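Local atomic coordinates of 2-aminomuconic 6-semialdehyde dehydrogenase (Pseudomonas sp., PDB entry 7BZV), a protein that probably oxidises 2-aminomuconic 6-semialdehyde with NAD+ in the meta-cleavage breakdown of 2-aminophenol, and works as a tetramer. Residues Val316-Leu329 with Phe361-Pro373. Sequence-based numbering, arbitrary orientation.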
loop_
_atom_site.group_PDB
_atom_site.type_symbol
_atom_site.label_atom_id
_atom_site.label_comp_id
_atom_site.label_asym_id
_atom_site.label_seq_id
_atom_site.Cartn_x
_atom_site.Cartn_y
_atom_site.Cartn_z
ATOM N N VAL B 316 -0.693 -4.427 46.847
ATOM C CA VAL B 316 -0.150 -5.772 46.660
ATOM C C VAL B 316 -0.944 -6.700 47.578
ATOM O O VAL B 316 -0.694 -6.766 48.786
ATOM C CB VAL B 316 1.347 -5.816 46.988
ATOM C CG1 VAL B 316 1.938 -7.190 46.648
ATOM C CG2 VAL B 316 2.053 -4.699 46.268
ATOM N N ASP B 317 -1.909 -7.428 47.040
ATOM C CA ASP B 317 -2.866 -8.099 47.922
ATOM C C ASP B 317 -3.555 -9.199 47.137
ATOM O O ASP B 317 -3.188 -9.480 45.995
ATOM C CB ASP B 317 -3.902 -7.112 48.459
ATOM C CG ASP B 317 -4.336 -7.416 49.883
ATOM O OD1 ASP B 317 -4.746 -8.561 50.202
ATOM O OD2 ASP B 317 -4.266 -6.477 50.687
ATOM N N TRP B 318 -4.595 -9.781 47.730
ATOM C CA TRP B 318 -5.425 -10.790 47.093
ATOM C C TRP B 318 -5.727 -10.438 45.644
ATOM O O TRP B 318 -6.357 -9.401 45.385
ATOM C CB TRP B 318 -6.751 -10.929 47.830
ATOM C CG TRP B 318 -6.622 -11.630 49.133
ATOM C CD1 TRP B 318 -6.797 -11.099 50.379
ATOM C CD2 TRP B 318 -6.289 -12.998 49.321
ATOM N NE1 TRP B 318 -6.583 -12.064 51.339
ATOM C CE2 TRP B 318 -6.277 -13.240 50.711
ATOM C CE3 TRP B 318 -5.996 -14.048 48.453
ATOM C CZ2 TRP B 318 -5.983 -14.485 51.242
ATOM C CZ3 TRP B 318 -5.708 -15.280 48.982
ATOM C CH2 TRP B 318 -5.710 -15.494 50.367
ATOM N N PRO B 319 -5.332 -11.275 44.674
ATOM C CA PRO B 319 -5.546 -10.897 43.261
ATOM C C PRO B 319 -6.997 -10.813 42.848
ATOM O O PRO B 319 -7.321 -10.086 41.896
ATOM C CB PRO B 319 -4.806 -12.003 42.492
ATOM C CG PRO B 319 -3.651 -12.360 43.379
ATOM C CD PRO B 319 -4.319 -12.342 44.796
ATOM N N HIS B 320 -7.891 -11.527 43.529
ATOM C CA HIS B 320 -9.292 -11.496 43.138
ATOM C C HIS B 320 -10.000 -10.222 43.574
ATOM O O HIS B 320 -11.118 -9.986 43.120
ATOM C CB HIS B 320 -10.027 -12.709 43.699
ATOM C CG HIS B 320 -10.006 -12.777 45.189
ATOM N ND1 HIS B 320 -8.970 -13.355 45.885
ATOM C CD2 HIS B 320 -10.867 -12.296 46.116
ATOM C CE1 HIS B 320 -9.208 -13.255 47.181
ATOM N NE2 HIS B 320 -10.348 -12.604 47.348
ATOM N N GLU B 321 -9.394 -9.397 44.428
ATOM C CA GLU B 321 -10.032 -8.151 44.842
ATOM C C GLU B 321 -9.887 -7.096 43.756
ATOM O O GLU B 321 -8.817 -6.943 43.156
ATOM C CB GLU B 321 -9.435 -7.640 46.153
ATOM C CG GLU B 321 -9.972 -8.440 47.365
ATOM C CD GLU B 321 -9.260 -8.142 48.685
ATOM O OE1 GLU B 321 -8.755 -7.017 48.872
ATOM O OE2 GLU B 321 -9.242 -9.032 49.556
ATOM N N THR B 322 -10.977 -6.361 43.508
ATOM C CA THR B 322 -11.049 -5.557 42.302
ATOM C C THR B 322 -10.040 -4.426 42.300
ATOM O O THR B 322 -9.740 -3.896 41.228
ATOM C CB THR B 322 -12.446 -4.953 42.100
ATOM O OG1 THR B 322 -12.764 -4.125 43.226
ATOM C CG2 THR B 322 -13.506 -6.025 41.910
ATOM N N ASP B 323 -9.523 -4.007 43.456
ATOM C CA ASP B 323 -8.562 -2.913 43.425
ATOM C C ASP B 323 -7.130 -3.354 43.707
ATOM O O ASP B 323 -6.235 -2.507 43.759
ATOM C CB ASP B 323 -8.989 -1.803 44.379
ATOM C CG ASP B 323 -9.197 -2.290 45.769
ATOM O OD1 ASP B 323 -9.258 -3.518 45.967
ATOM O OD2 ASP B 323 -9.319 -1.433 46.660
ATOM N N THR B 324 -6.874 -4.650 43.850
ATOM C CA THR B 324 -5.492 -5.108 43.857
ATOM C C THR B 324 -4.800 -4.719 42.554
ATOM O O THR B 324 -5.369 -4.835 41.470
ATOM C CB THR B 324 -5.424 -6.614 44.053
ATOM O OG1 THR B 324 -5.921 -6.925 45.358
ATOM C CG2 THR B 324 -3.992 -7.081 43.918
ATOM N N GLN B 325 -3.573 -4.225 42.672
ATOM C CA GLN B 325 -2.812 -3.765 41.522
ATOM C C GLN B 325 -1.590 -4.634 41.244
ATOM O O GLN B 325 -1.060 -4.603 40.125
ATOM C CB GLN B 325 -2.395 -2.304 41.734
ATOM C CG GLN B 325 -3.465 -1.302 41.288
ATOM C CD GLN B 325 -3.864 -1.462 39.788
ATOM O OE1 GLN B 325 -5.031 -1.324 39.442
ATOM N NE2 GLN B 325 -2.890 -1.781 38.918
ATOM N N MET B 326 -1.169 -5.454 42.200
ATOM C CA MET B 326 -0.009 -6.312 41.968
ATOM C C MET B 326 -0.215 -7.627 42.696
ATOM O O MET B 326 -0.561 -7.634 43.888
ATOM C CB MET B 326 1.296 -5.657 42.426
ATOM C CG MET B 326 2.473 -5.980 41.499
ATOM S SD MET B 326 4.068 -5.276 42.000
ATOM C CE MET B 326 4.760 -6.611 42.930
ATOM N N GLY B 327 -0.006 -8.724 41.968
ATOM C CA GLY B 327 -0.030 -10.053 42.539
ATOM C C GLY B 327 1.365 -10.605 42.751
ATOM O O GLY B 327 2.357 -9.873 42.737
ATOM N N PRO B 328 1.459 -11.916 42.980
ATOM C CA PRO B 328 2.769 -12.560 43.127
ATOM C C PRO B 328 3.492 -12.596 41.780
ATOM O O PRO B 328 2.957 -12.176 40.759
ATOM C CB PRO B 328 2.412 -13.972 43.620
ATOM C CG PRO B 328 1.070 -14.245 42.958
ATOM C CD PRO B 328 0.369 -12.903 42.886
ATOM N N LEU B 329 4.739 -13.060 41.807
ATOM C CA LEU B 329 5.440 -13.470 40.601
ATOM C C LEU B 329 4.891 -14.818 40.121
ATOM O O LEU B 329 4.027 -15.427 40.754
ATOM C CB LEU B 329 6.933 -13.558 40.883
ATOM C CG LEU B 329 7.641 -12.260 41.262
ATOM C CD1 LEU B 329 9.129 -12.496 41.424
ATOM C CD2 LEU B 329 7.327 -11.183 40.200
ATOM N N PHE B 361 2.126 -11.650 54.708
ATOM C CA PHE B 361 0.688 -11.547 54.880
ATOM C C PHE B 361 0.170 -12.223 56.141
ATOM O O PHE B 361 -0.930 -11.876 56.598
ATOM C CB PHE B 361 -0.016 -12.169 53.684
ATOM C CG PHE B 361 0.322 -11.515 52.382
ATOM C CD1 PHE B 361 -0.335 -10.356 51.983
ATOM C CD2 PHE B 361 1.285 -12.063 51.552
ATOM C CE1 PHE B 361 -0.037 -9.761 50.734
ATOM C CE2 PHE B 361 1.592 -11.477 50.322
ATOM C CZ PHE B 361 0.945 -10.324 49.924
ATOM N N GLY B 362 0.909 -13.186 56.686
ATOM C CA GLY B 362 0.443 -13.907 57.851
ATOM C C GLY B 362 -0.549 -15.004 57.558
ATOM O O GLY B 362 -1.285 -15.419 58.461
ATOM N N ASP B 363 -0.601 -15.488 56.322
ATOM C CA ASP B 363 -1.522 -16.559 55.978
ATOM C C ASP B 363 -0.866 -17.425 54.902
ATOM O O ASP B 363 0.355 -17.384 54.712
ATOM C CB ASP B 363 -2.886 -15.970 55.573
ATOM C CG ASP B 363 -2.782 -14.927 54.449
ATOM O OD1 ASP B 363 -1.983 -15.114 53.506
ATOM O OD2 ASP B 363 -3.519 -13.929 54.500
ATOM N N GLU B 364 -1.679 -18.249 54.236
ATOM C CA GLU B 364 -1.188 -19.185 53.232
ATOM C C GLU B 364 -0.462 -18.479 52.083
ATOM O O GLU B 364 0.373 -19.094 51.408
ATOM C CB GLU B 364 -2.371 -19.999 52.699
ATOM C CG GLU B 364 -3.440 -19.170 51.965
ATOM C CD GLU B 364 -4.600 -18.725 52.855
ATOM O OE1 GLU B 364 -5.739 -18.602 52.342
ATOM O OE2 GLU B 364 -4.378 -18.488 54.063
ATOM N N ARG B 365 -0.750 -17.200 51.855
ATOM C CA ARG B 365 -0.080 -16.470 50.781
ATOM C C ARG B 365 1.421 -16.478 50.976
ATOM O O ARG B 365 2.160 -16.274 50.015
ATOM C CB ARG B 365 -0.570 -15.018 50.719
ATOM C CG ARG B 365 -1.957 -14.857 50.126
ATOM C CD ARG B 365 -2.397 -13.400 50.154
ATOM N NE ARG B 365 -3.023 -13.022 51.422
ATOM C CZ ARG B 365 -3.449 -11.795 51.693
ATOM N NH1 ARG B 365 -3.306 -10.836 50.784
ATOM N NH2 ARG B 365 -4.022 -11.526 52.859
ATOM N N ASP B 366 1.896 -16.713 52.198
ATOM C CA ASP B 366 3.336 -16.695 52.415
ATOM C C ASP B 366 4.029 -17.933 51.855
ATOM O O ASP B 366 5.263 -17.935 51.765
ATOM C CB ASP B 366 3.626 -16.534 53.910
ATOM C CG ASP B 366 3.162 -15.181 54.448
ATOM O OD1 ASP B 366 3.432 -14.156 53.787
ATOM O OD2 ASP B 366 2.533 -15.133 55.538
ATOM N N ASN B 367 3.287 -18.983 51.496
ATOM C CA ASN B 367 3.867 -20.073 50.726
ATOM C C ASN B 367 3.784 -19.814 49.231
ATOM O O ASN B 367 4.205 -20.668 48.448
ATOM C CB ASN B 367 3.191 -21.406 51.054
ATOM C CG ASN B 367 3.289 -21.757 52.535
ATOM O OD1 ASN B 367 4.330 -21.557 53.177
ATOM N ND2 ASN B 367 2.212 -22.287 53.076
ATOM N N GLY B 368 3.215 -18.682 48.826
ATOM C CA GLY B 368 3.217 -18.275 47.439
ATOM C C GLY B 368 4.513 -17.573 47.077
ATOM O O GLY B 368 5.478 -17.537 47.843
ATOM N N ALA B 369 4.528 -16.996 45.875
ATOM C CA ALA B 369 5.779 -16.487 45.326
ATOM C C ALA B 369 5.773 -14.966 45.209
ATOM O O ALA B 369 5.958 -14.417 44.110
ATOM C CB ALA B 369 6.043 -17.120 43.957
ATOM N N TRP B 370 5.606 -14.275 46.334
ATOM C CA TRP B 370 5.443 -12.832 46.293
ATOM C C TRP B 370 6.778 -12.096 46.425
ATOM O O TRP B 370 7.735 -12.590 47.023
ATOM C CB TRP B 370 4.504 -12.361 47.399
ATOM C CG TRP B 370 3.124 -12.950 47.372
ATOM C CD1 TRP B 370 2.755 -14.209 47.756
ATOM C CD2 TRP B 370 1.928 -12.291 46.958
ATOM N NE1 TRP B 370 1.408 -14.382 47.584
ATOM C CE2 TRP B 370 0.873 -13.217 47.098
ATOM C CE3 TRP B 370 1.643 -11.010 46.478
ATOM C CZ2 TRP B 370 -0.443 -12.899 46.787
ATOM C CZ3 TRP B 370 0.332 -10.697 46.171
ATOM C CH2 TRP B 370 -0.691 -11.632 46.327
ATOM N N VAL B 371 6.810 -10.869 45.890
ATOM C CA VAL B 371 7.942 -9.961 46.045
ATOM C C VAL B 371 7.432 -8.519 46.035
ATOM O O VAL B 371 6.407 -8.207 45.435
ATOM C CB VAL B 371 8.977 -10.202 44.920
ATOM C CG1 VAL B 371 8.374 -9.817 43.561
ATOM C CG2 VAL B 371 10.224 -9.438 45.198
ATOM N N GLU B 372 8.176 -7.627 46.681
ATOM C CA GLU B 372 7.803 -6.216 46.759
ATOM C C GLU B 372 8.185 -5.448 45.482
ATOM O O GLU B 372 9.274 -5.647 44.927
ATOM C CB GLU B 372 8.492 -5.550 47.939
ATOM C CG GLU B 372 8.046 -6.076 49.284
ATOM C CD GLU B 372 8.811 -5.429 50.406
ATOM O OE1 GLU B 372 10.021 -5.167 50.220
ATOM O OE2 GLU B 372 8.201 -5.188 51.463
ATOM N N PRO B 373 7.348 -4.506 45.065
ATOM C CA PRO B 373 7.775 -3.556 44.027
ATOM C C PRO B 373 8.975 -2.757 44.518
ATOM O O PRO B 373 8.978 -2.231 45.633
ATOM C CB PRO B 373 6.537 -2.681 43.815
ATOM C CG PRO B 373 5.726 -2.817 45.112
ATOM C CD PRO B 373 6.007 -4.201 45.600
HETATM O O HOH W 1 4.571 -9.855 44.258
#
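Arg365 meets Trp318 through a bend at chi3 (-86°) in an otherwise extended chain, which lays its guanidinium over the indole; Trp318 turns its ring beneath it with CG beside the backbone N (chi1 -74°). The two planes stack 21° apart, a cation-pi contact that puts Arg365 CZ 3.4 Å from the centroid of the five-membered ring, while Arg365 CD rests over the six-membered ring. The rim of Phe361, at CD1, lies over the opposite guanidinium face, and Arg365 CD sits over the centre of the Phe361 ring, so the end of the arginine passes between two aromatic rings. Its edges are held by acids. Asp363 takes NE and NH2 side-on, with Arg365 NH2 3.0 Å from Asp363 OD2 in the guanidinium plane, and its OD1 also accepts the backbone N of Arg365 in an Asx turn. Arg365 NH1 reaches Asp317 OD1 at 2.8 Å from above the carboxylate plane, and that oxygen also accepts Trp318 N. Without the guanidinium, as with an alanine here, Asp317 and Asp363 would probably lose their shared counter-charge and a gap would open between Trp318 and Phe361. Deeper in, Pro328 CB sits over one face of Trp370, 3.8 Å from the centroid of its five-membered ring, and Phe361 CE2 lies over the other; Trp370 NE1 bonds to Ile26 O. Leu329 N donates to Ala369 O at 2.9 Å, and one water links Gly327 O with Val371 N. Leu329 CG presses tightly on Val371 CG1 (3.4 Å). Two irregular loops of the aldehyde dehydrogenase fold, one joining helices 297-312 and 332-348, the other leading into strand 374-377, are thus fastened by an arginine-centred salt-bridge network and a proline-tryptophan CH-pi contact.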